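PDB 2GOP: trilobed Protease from Pyrococcus furiosus, which probably takes part in breaking down peptides as a protease, the portion described here being its seven-bladed beta-propeller domain with open Velcro topology. Local coordinates for residues F14-D19 with T321-L326; A28-K33 with N60-R65; P20-E25 with I312-K317. One frame throughout, in Å; residues are numbered along the deposited sequence. Where two conformers were deposited one is given.

Interaction 1. Residues F14-D19 with T321-L326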
loop_
_atom_site.group_PDB
_atom_site.type_symbol
_atom_site.label_atom_id
_atom_site.label_comp_id
_atom_site.label_asym_id
_atom_site.label_seq_id
_atom_site.Cartn_x
_atom_site.Cartn_y
_atom_site.Cartn_z
ATOM N N PHE A 14 3.712 -22.690 17.938
ATOM C CA PHE A 14 2.807 -23.030 16.840
ATOM C C PHE A 14 3.486 -23.245 15.495
ATOM O O PHE A 14 4.654 -22.927 15.313
ATOM C CB PHE A 14 1.744 -21.937 16.697
ATOM C CG PHE A 14 0.924 -21.731 17.938
ATOM C CD1 PHE A 14 0.145 -22.764 18.446
ATOM C CD2 PHE A 14 0.936 -20.510 18.606
ATOM C CE1 PHE A 14 -0.611 -22.581 19.594
ATOM C CE2 PHE A 14 0.179 -20.322 19.753
ATOM C CZ PHE A 14 -0.593 -21.360 20.249
ATOM N N ALA A 15 2.721 -23.816 14.572
ATOM C CA ALA A 15 3.106 -23.941 13.175
ATOM C C ALA A 15 2.374 -22.850 12.415
ATOM O O ALA A 15 1.165 -22.699 12.561
ATOM C CB ALA A 15 2.726 -25.303 12.644
ATOM N N TYR A 16 3.111 -22.083 11.618
ATOM C CA TYR A 16 2.540 -20.967 10.874
ATOM C C TYR A 16 2.586 -21.259 9.379
ATOM O O TYR A 16 3.664 -21.337 8.789
ATOM C CB TYR A 16 3.290 -19.675 11.201
ATOM C CG TYR A 16 3.175 -19.270 12.652
ATOM C CD1 TYR A 16 2.046 -18.599 13.120
ATOM C CD2 TYR A 16 4.183 -19.571 13.562
ATOM C CE1 TYR A 16 1.930 -18.234 14.464
ATOM C CE2 TYR A 16 4.074 -19.219 14.904
ATOM C CZ TYR A 16 2.946 -18.550 15.351
ATOM O OH TYR A 16 2.844 -18.184 16.680
ATOM N N LEU A 17 1.404 -21.406 8.780
ATOM C CA LEU A 17 1.267 -21.791 7.380
ATOM C C LEU A 17 1.092 -20.568 6.483
ATOM O O LEU A 17 0.356 -19.648 6.822
ATOM C CB LEU A 17 0.064 -22.715 7.188
ATOM C CG LEU A 17 0.296 -24.217 7.399
ATOM C CD1 LEU A 17 0.846 -24.530 8.768
ATOM C CD2 LEU A 17 -0.991 -24.951 7.159
ATOM N N SER A 18 1.737 -20.586 5.322
ATOM C CA SER A 18 1.590 -19.489 4.372
ATOM C C SER A 18 1.720 -19.982 2.944
ATOM O O SER A 18 2.222 -21.073 2.693
ATOM C CB SER A 18 2.620 -18.381 4.642
ATOM O OG SER A 18 3.949 -18.874 4.616
ATOM N N ASP A 19 1.221 -19.166 2.023
ATOM C CA ASP A 19 1.438 -19.343 0.595
ATOM C C ASP A 19 0.980 -20.703 0.046
ATOM O O ASP A 19 1.801 -21.487 -0.483
ATOM C CB ASP A 19 2.910 -19.100 0.268
ATOM C CG ASP A 19 3.134 -18.713 -1.183
ATOM O OD1 ASP A 19 2.140 -18.613 -1.944
ATOM O OD2 ASP A 19 4.311 -18.507 -1.557
ATOM N N THR A 321 -10.518 -18.832 16.949
ATOM C CA THR A 321 -9.999 -19.844 17.879
ATOM C C THR A 321 -8.939 -20.768 17.282
ATOM O O THR A 321 -8.339 -21.566 18.009
ATOM C CB THR A 321 -11.137 -20.726 18.416
ATOM O OG1 THR A 321 -11.884 -21.258 17.315
ATOM C CG2 THR A 321 -12.061 -19.913 19.311
ATOM N N ARG A 322 -8.712 -20.670 15.974
ATOM C CA ARG A 322 -7.786 -21.557 15.292
ATOM C C ARG A 322 -6.890 -20.788 14.337
ATOM O O ARG A 322 -7.378 -20.088 13.455
ATOM C CB ARG A 322 -8.561 -22.609 14.501
ATOM C CG ARG A 322 -9.240 -23.655 15.342
ATOM C CD ARG A 322 -8.229 -24.656 15.871
ATOM N NE ARG A 322 -8.875 -25.710 16.647
ATOM C CZ ARG A 322 -9.281 -25.587 17.908
ATOM N NH1 ARG A 322 -9.101 -24.449 18.577
ATOM N NH2 ARG A 322 -9.867 -26.621 18.506
ATOM N N LEU A 323 -5.580 -20.928 14.509
ATOM C CA LEU A 323 -4.636 -20.447 13.515
ATOM C C LEU A 323 -4.951 -21.090 12.172
ATOM O O LEU A 323 -5.533 -22.170 12.105
ATOM C CB LEU A 323 -3.191 -20.774 13.913
ATOM C CG LEU A 323 -2.480 -19.811 14.861
ATOM C CD1 LEU A 323 -1.124 -20.382 15.252
ATOM C CD2 LEU A 323 -2.337 -18.438 14.208
ATOM N N ARG A 324 -4.571 -20.412 11.104
ATOM C CA ARG A 324 -4.784 -20.925 9.759
ATOM C C ARG A 324 -4.273 -22.357 9.568
ATOM O O ARG A 324 -3.194 -22.718 10.044
ATOM C CB ARG A 324 -4.157 -19.997 8.716
ATOM C CG ARG A 324 -2.675 -19.736 8.908
ATOM C CD ARG A 324 -2.263 -18.387 8.353
ATOM N NE ARG A 324 -0.882 -18.055 8.706
ATOM C CZ ARG A 324 -0.495 -17.438 9.821
ATOM N NH1 ARG A 324 -1.366 -17.060 10.745
ATOM N NH2 ARG A 324 0.790 -17.191 10.009
ATOM N N GLU A 325 -5.093 -23.156 8.889
ATOM C CA GLU A 325 -4.735 -24.495 8.420
ATOM C C GLU A 325 -5.109 -24.587 6.932
ATOM O O GLU A 325 -5.816 -23.723 6.410
ATOM C CB GLU A 325 -5.495 -25.562 9.205
ATOM C CG GLU A 325 -5.189 -25.619 10.711
ATOM C CD GLU A 325 -3.851 -26.272 11.050
ATOM O OE1 GLU A 325 -3.213 -26.881 10.162
ATOM O OE2 GLU A 325 -3.438 -26.174 12.227
ATOM N N LEU A 326 -4.648 -25.635 6.265
ATOM C CA LEU A 326 -4.913 -25.830 4.846
ATOM C C LEU A 326 -6.206 -26.606 4.630
ATOM O O LEU A 326 -6.489 -27.594 5.322
ATOM C CB LEU A 326 -3.754 -26.580 4.187
ATOM C CG LEU A 326 -3.617 -26.453 2.667
ATOM C CD1 LEU A 326 -3.070 -25.105 2.288
ATOM C CD2 LEU A 326 -2.720 -27.554 2.132
HETATM O O HOH W 1 -0.922 -21.570 10.906
#
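R324 reaches from the last blade to L17 of the first, and this pair makes the one direct hydrogen bond between the two segments. R324 NE donates to L17 O at 2.8 Å (N-H...O angle 143°), lying in the carbonyl plane, while the oxygen lies close to the guanidinium plane. Extended from CG to NE, the R324 side chain carries NE across to the carbonyl. R324 NH1 has a salt-bridge partner in E318, so two different groups hold the guanidinium. A water adds a second link: it donates to A15 O and, at 2.7 Å, to R324 O, and it accepts from L17 N.

Contacts without hydrogen bonds flank this bond. R324 NH2 lies at the edge of the Y16 ring, 3.6 Å from Y16 CD1, the ring and guanidinium planes being 35° apart. L323 CD1 touches two aromatic residues, 3.6 Å from F14 CB and 3.8 Å from Y16 CE1. L17 sends CD2 over the neighbouring backbone, 3.8 Å from L326 N and 4.0 Å from E325 CA.

This is the seam of the open-Velcro propeller, where side chains and a water, not a shared strand, join the first and last blades. L31 on strand 26-35 and L316 on strand 313-318 also pack on L17, so L17 packs against its own blade and the last one; Y16 also touches I193 of the second subunit, while the E325 carboxylate is held by T337, Y339 and N340 in the C-terminal segment.

Interaction 2. Residues A28-K33 with N60-R65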
loop_
_atom_site.group_PDB
_atom_site.type_symbol
_atom_site.label_atom_id
_atom_site.label_comp_id
_atom_site.label_asym_id
_atom_site.label_seq_id
_atom_site.Cartn_x
_atom_site.Cartn_y
_atom_site.Cartn_z
ATOM N N ALA A 28 1.016 -27.573 -2.125
ATOM C CA ALA A 28 2.201 -27.201 -1.361
ATOM C C ALA A 28 1.943 -25.928 -0.577
ATOM O O ALA A 28 1.031 -25.147 -0.893
ATOM C CB ALA A 28 3.420 -27.019 -2.269
ATOM N N TYR A 29 2.761 -25.735 0.451
ATOM C CA TYR A 29 2.665 -24.575 1.320
ATOM C C TYR A 29 3.933 -24.433 2.133
ATOM O O TYR A 29 4.754 -25.353 2.195
ATOM C CB TYR A 29 1.451 -24.688 2.256
ATOM C CG TYR A 29 1.408 -25.956 3.063
ATOM C CD1 TYR A 29 0.870 -27.122 2.527
ATOM C CD2 TYR A 29 1.907 -25.998 4.370
ATOM C CE1 TYR A 29 0.818 -28.280 3.254
ATOM C CE2 TYR A 29 1.864 -27.164 5.108
ATOM C CZ TYR A 29 1.317 -28.301 4.544
ATOM O OH TYR A 29 1.260 -29.467 5.264
ATOM N N VAL A 30 4.076 -23.274 2.770
ATOM C CA VAL A 30 5.196 -23.022 3.655
ATOM C C VAL A 30 4.737 -23.259 5.103
ATOM O O VAL A 30 3.711 -22.729 5.542
ATOM C CB VAL A 30 5.757 -21.583 3.484
ATOM C CG1 VAL A 30 6.916 -21.353 4.424
ATOM C CG2 VAL A 30 6.191 -21.351 2.045
ATOM N N LEU A 31 5.496 -24.097 5.809
ATOM C CA LEU A 31 5.308 -24.357 7.230
ATOM C C LEU A 31 6.443 -23.642 7.956
ATOM O O LEU A 31 7.614 -23.920 7.683
ATOM C CB LEU A 31 5.373 -25.870 7.508
ATOM C CG LEU A 31 5.286 -26.361 8.960
ATOM C CD1 LEU A 31 4.062 -25.823 9.656
ATOM C CD2 LEU A 31 5.300 -27.886 9.022
ATOM N N THR A 32 6.102 -22.705 8.842
ATOM C CA THR A 32 7.104 -21.973 9.617
ATOM C C THR A 32 6.961 -22.318 11.098
ATOM O O THR A 32 5.854 -22.348 11.640
ATOM C CB THR A 32 7.005 -20.434 9.422
ATOM O OG1 THR A 32 7.148 -20.098 8.033
ATOM C CG2 THR A 32 8.091 -19.721 10.234
ATOM N N LYS A 33 8.092 -22.548 11.757
ATOM C CA LYS A 33 8.087 -23.151 13.081
ATOM C C LYS A 33 9.385 -22.815 13.798
ATOM O O LYS A 33 10.431 -22.654 13.161
ATOM C CB LYS A 33 7.948 -24.667 12.920
ATOM C CG LYS A 33 7.344 -25.408 14.088
ATOM C CD LYS A 33 6.824 -26.779 13.642
ATOM C CE LYS A 33 7.879 -27.596 12.880
ATOM N NZ LYS A 33 7.458 -29.011 12.672
ATOM N N ASN A 60 14.346 -24.848 4.556
ATOM C CA ASN A 60 14.936 -23.527 4.392
ATOM C C ASN A 60 14.485 -22.859 3.090
ATOM O O ASN A 60 15.302 -22.383 2.306
ATOM C CB ASN A 60 16.471 -23.641 4.463
ATOM C CG ASN A 60 17.169 -22.290 4.450
ATOM O OD1 ASN A 60 16.566 -21.253 4.746
ATOM N ND2 ASN A 60 18.455 -22.299 4.101
ATOM N N ALA A 61 13.176 -22.812 2.879
ATOM C CA ALA A 61 12.619 -22.358 1.610
ATOM C C ALA A 61 11.239 -21.727 1.780
ATOM O O ALA A 61 10.477 -22.113 2.669
ATOM C CB ALA A 61 12.525 -23.532 0.648
ATOM N N THR A 62 10.943 -20.746 0.926
ATOM C CA THR A 62 9.610 -20.149 0.799
ATOM C C THR A 62 9.301 -19.969 -0.708
ATOM O O THR A 62 10.085 -20.382 -1.553
ATOM C CB THR A 62 9.555 -18.763 1.503
ATOM O OG1 THR A 62 10.470 -17.867 0.866
ATOM C CG2 THR A 62 9.911 -18.874 3.001
ATOM N N MET A 63 8.174 -19.341 -1.034
ATOM C CA MET A 63 7.743 -19.119 -2.425
ATOM C C MET A 63 7.614 -20.406 -3.251
ATOM O O MET A 63 8.150 -20.484 -4.357
ATOM C CB MET A 63 8.671 -18.144 -3.153
ATOM C CG MET A 63 8.758 -16.751 -2.562
ATOM S SD MET A 63 9.392 -15.548 -3.760
ATOM C CE MET A 63 7.983 -15.351 -4.839
ATOM N N PRO A 64 6.900 -21.415 -2.724
ATOM C CA PRO A 64 6.708 -22.651 -3.486
ATOM C C PRO A 64 5.883 -22.413 -4.743
ATOM O O PRO A 64 4.817 -21.799 -4.671
ATOM C CB PRO A 64 5.940 -23.545 -2.515
ATOM C CG PRO A 64 5.235 -22.597 -1.610
ATOM C CD PRO A 64 6.225 -21.477 -1.416
ATOM N N ARG A 65 6.392 -22.868 -5.883
ATOM C CA ARG A 65 5.680 -22.751 -7.152
ATOM C C ARG A 65 5.763 -24.095 -7.848
ATOM O O ARG A 65 6.835 -24.508 -8.293
ATOM C CB ARG A 65 6.291 -21.638 -8.026
ATOM C CG ARG A 65 6.298 -20.247 -7.359
ATOM C CD ARG A 65 4.907 -19.676 -7.152
ATOM N NE ARG A 65 4.937 -18.296 -6.651
ATOM C CZ ARG A 65 4.913 -17.927 -5.370
ATOM N NH1 ARG A 65 4.827 -18.813 -4.383
ATOM N NH2 ARG A 65 4.955 -16.638 -5.068
#
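V30 and T62 stand opposite each other, their CA atoms 6.0 Å apart, where strands 28-33 and 62-65 run nearly antiparallel (162°) with axes 6.9 Å apart at closest approach. No hydrogen bond joins them; the strands belong to different sheets, packed side to side.

V30 does most of the work, using both of its methyl groups. CG1 lies anti to the backbone N (chi1 180°) and meets T62 CG2 at 4.1 Å, with A61 O a similar distance away. CG2, anti to the carbonyl carbon, comes within 3.5 Å of P64 CD, tighter than usual for two carbons; it also rests 3.8 Å from T62 CA. The valine and the proline ring cross at about a right angle. Past the proline's contact with V30, A28 CB adds a lighter touch, 4.3 Å from P64 CB. A61 O is buried by the contact and has no partner in the model.

Strand 26-35 is the second strand of the first blade and strand 62-66 the first of the second blade, which makes this an ordinary blade-to-blade interface of the propeller. I45 on strand 40-49 and I73 on strand 72-79 pack against P64 from their respective blades, and R65 forms a salt bridge with D19 on strand 16-23, the neighbour of 26-35 in the first blade.

Interaction 3. Residues P20-E25 with I312-K317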
loop_
_atom_site.group_PDB
_atom_site.type_symbol
_atom_site.label_atom_id
_atom_site.label_comp_id
_atom_site.label_asym_id
_atom_site.label_seq_id
_atom_site.Cartn_x
_atom_site.Cartn_y
_atom_site.Cartn_z
ATOM N N PRO A 20 -0.337 -20.963 0.102
ATOM C CA PRO A 20 -0.883 -22.236 -0.407
ATOM C C PRO A 20 -0.852 -22.284 -1.927
ATOM O O PRO A 20 -1.130 -21.290 -2.590
ATOM C CB PRO A 20 -2.328 -22.221 0.080
ATOM C CG PRO A 20 -2.670 -20.776 0.182
ATOM C CD PRO A 20 -1.398 -20.074 0.600
ATOM N N ARG A 21 -0.507 -23.448 -2.458
ATOM C CA ARG A 21 -0.369 -23.650 -3.879
ATOM C C ARG A 21 -0.928 -25.000 -4.267
ATOM O O ARG A 21 -0.883 -25.954 -3.481
ATOM C CB ARG A 21 1.110 -23.611 -4.266
ATOM C CG ARG A 21 1.771 -22.269 -4.010
ATOM C CD ARG A 21 1.456 -21.315 -5.111
ATOM N NE ARG A 21 1.564 -19.936 -4.668
ATOM C CZ ARG A 21 1.532 -18.886 -5.480
ATOM N NH1 ARG A 21 1.385 -19.046 -6.794
ATOM N NH2 ARG A 21 1.659 -17.667 -4.969
ATOM N N THR A 22 -1.423 -25.089 -5.493
ATOM C CA THR A 22 -1.883 -26.364 -6.021
ATOM C C THR A 22 -1.692 -26.489 -7.541
ATOM O O THR A 22 -1.879 -25.529 -8.287
ATOM C CB THR A 22 -3.365 -26.606 -5.655
ATOM O OG1 THR A 22 -3.727 -27.955 -5.989
ATOM C CG2 THR A 22 -4.276 -25.614 -6.386
ATOM N N LYS A 23 -1.281 -27.680 -7.968
ATOM C CA LYS A 23 -1.284 -28.077 -9.374
ATOM C C LYS A 23 -1.639 -29.544 -9.409
ATOM O O LYS A 23 -1.068 -30.332 -8.660
ATOM C CB LYS A 23 0.087 -27.894 -10.024
ATOM C CG LYS A 23 0.546 -26.457 -10.161
ATOM C CD LYS A 23 -0.329 -25.654 -11.105
ATOM C CE LYS A 23 0.237 -24.255 -11.293
ATOM N NZ LYS A 23 -0.579 -23.407 -12.204
ATOM N N GLY A 24 -2.585 -29.912 -10.265
ATOM C CA GLY A 24 -2.996 -31.295 -10.389
ATOM C C GLY A 24 -3.478 -31.858 -9.069
ATOM O O GLY A 24 -4.402 -31.325 -8.467
ATOM N N GLU A 25 -2.849 -32.941 -8.624
ATOM C CA GLU A 25 -3.211 -33.588 -7.364
ATOM C C GLU A 25 -2.201 -33.261 -6.261
ATOM O O GLU A 25 -2.199 -33.890 -5.199
ATOM C CB GLU A 25 -3.332 -35.105 -7.564
ATOM C CG GLU A 25 -4.528 -35.522 -8.433
ATOM C CD GLU A 25 -5.781 -35.842 -7.626
ATOM O OE1 GLU A 25 -6.068 -35.138 -6.629
ATOM O OE2 GLU A 25 -6.489 -36.799 -7.998
ATOM N N ILE A 312 -8.376 -28.369 -8.360
ATOM C CA ILE A 312 -9.026 -28.249 -7.068
ATOM C C ILE A 312 -8.761 -26.839 -6.528
ATOM O O ILE A 312 -7.829 -26.179 -6.965
ATOM C CB ILE A 312 -8.444 -29.328 -6.105
ATOM C CG1 ILE A 312 -9.553 -29.977 -5.284
ATOM C CG2 ILE A 312 -7.296 -28.784 -5.240
ATOM C CD1 ILE A 312 -10.247 -31.098 -6.051
ATOM N N VAL A 313 -9.584 -26.367 -5.599
ATOM C CA VAL A 313 -9.289 -25.110 -4.903
ATOM C C VAL A 313 -8.622 -25.423 -3.572
ATOM O O VAL A 313 -9.036 -26.345 -2.887
ATOM C CB VAL A 313 -10.547 -24.253 -4.638
ATOM C CG1 VAL A 313 -10.147 -22.951 -3.920
ATOM C CG2 VAL A 313 -11.281 -23.957 -5.939
ATOM N N VAL A 314 -7.586 -24.655 -3.232
ATOM C CA VAL A 314 -6.875 -24.804 -1.959
ATOM C C VAL A 314 -6.767 -23.444 -1.291
ATOM O O VAL A 314 -6.574 -22.428 -1.958
ATOM C CB VAL A 314 -5.447 -25.403 -2.143
ATOM C CG1 VAL A 314 -4.461 -24.357 -2.672
ATOM C CG2 VAL A 314 -4.936 -25.991 -0.834
ATOM N N TYR A 315 -6.899 -23.418 0.023
ATOM C CA TYR A 315 -6.790 -22.156 0.738
ATOM C C TYR A 315 -6.379 -22.368 2.177
ATOM O O TYR A 315 -6.559 -23.464 2.738
ATOM C CB TYR A 315 -8.108 -21.371 0.660
ATOM C CG TYR A 315 -9.356 -22.168 1.030
ATOM C CD1 TYR A 315 -9.765 -22.307 2.355
ATOM C CD2 TYR A 315 -10.138 -22.754 0.046
ATOM C CE1 TYR A 315 -10.919 -23.022 2.683
ATOM C CE2 TYR A 315 -11.293 -23.464 0.360
ATOM C CZ TYR A 315 -11.671 -23.600 1.675
ATOM O OH TYR A 315 -12.806 -24.319 1.958
ATOM N N LEU A 316 -5.785 -21.319 2.740
ATOM C CA LEU A 316 -5.587 -21.211 4.175
ATOM C C LEU A 316 -6.791 -20.493 4.801
ATOM O O LEU A 316 -7.202 -19.424 4.325
ATOM C CB LEU A 316 -4.290 -20.450 4.483
ATOM C CG LEU A 316 -2.972 -21.140 4.117
ATOM C CD1 LEU A 316 -1.779 -20.219 4.412
ATOM C CD2 LEU A 316 -2.821 -22.459 4.883
ATOM N N LYS A 317 -7.340 -21.075 5.865
ATOM C CA LYS A 317 -8.462 -20.495 6.597
ATOM C C LYS A 317 -8.150 -20.346 8.092
ATOM O O LYS A 317 -7.839 -21.329 8.768
ATOM C CB LYS A 317 -9.712 -21.365 6.431
ATOM C CG LYS A 317 -10.895 -20.917 7.286
ATOM C CD LYS A 317 -12.196 -21.584 6.873
ATOM C CE LYS A 317 -12.183 -23.069 7.111
ATOM N NZ LYS A 317 -13.568 -23.652 7.110
HETATM O O HOH W 2 -5.389 -28.890 -8.269
#
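P20 and L316 form one half of the tight part of this contact. The proline ring presents CD to L316 CD1 at 3.8 Å, and its CG lies nearly as close to L316 CG. With CG anti to the carbonyl carbon (chi1 -68°), the leucine brings its branch point up to the ring, although its CB does not point directly at the other strand. V314 supplies the other half. In the conformer described, its CG1 touches T22 CB and T22 CG2, each at 3.9 Å, and reaches P20 CB at 4.1 Å; the two side chains of T22 and V314 slide past each other in opposite directions. A second conformer was modelled for V314, so the exact fit of this methyl is less certain than that of the proline.

The strands involved, 20-23 and 313-317, run antiparallel at 169° with axes 6.4 Å apart, yet no hydrogen bond connects them. They belong to different blades: strand 16-23 is the first strand of blade one, strand 313-318 the second of blade seven. In an open Velcro propeller the terminal blades are each built from one end of the chain, so the ring is closed at this seam by side-chain packing, a few hydrogen bonds and waters, and not by a strand shared within one sheet.

Toward I312 methyl groups meet oxygens instead of other methyls. T22 CG2 lies 3.6 Å from I312 O, and I312 CG2 comes only as far as T22 OG1, at 3.7 Å. I312 and G24, both partly exposed, mark the looser end, where a water makes the link, donating to T22 OG1 and, at 2.6 Å, to G24 O while accepting from I312 N. T22 OG1 is also hydrogen-bonded to L26 O, and D308 and D310 of the last blade receive the backbone N-H groups of T22 and G24.

Overall arrangement
The three contacts illustrate how one blade is wedged between its two neighbours. Interactions 1 and 3, with centres about 14 Å apart, both use strand 16-23 and lie along the seam between the first and last blades; interaction 2 joins the first blade to the second, its centre about 12 Å from that of interaction 1 and 14 Å from that of interaction 3. Strand pairing within the first blade ties the two interfaces together: Y16 N lies 2.8 Å from T32 O, and A28 O the same distance from R21 N. Along the chain, interaction 2 is nested within the loop closed by interaction 3, itself nested within that of interaction 1.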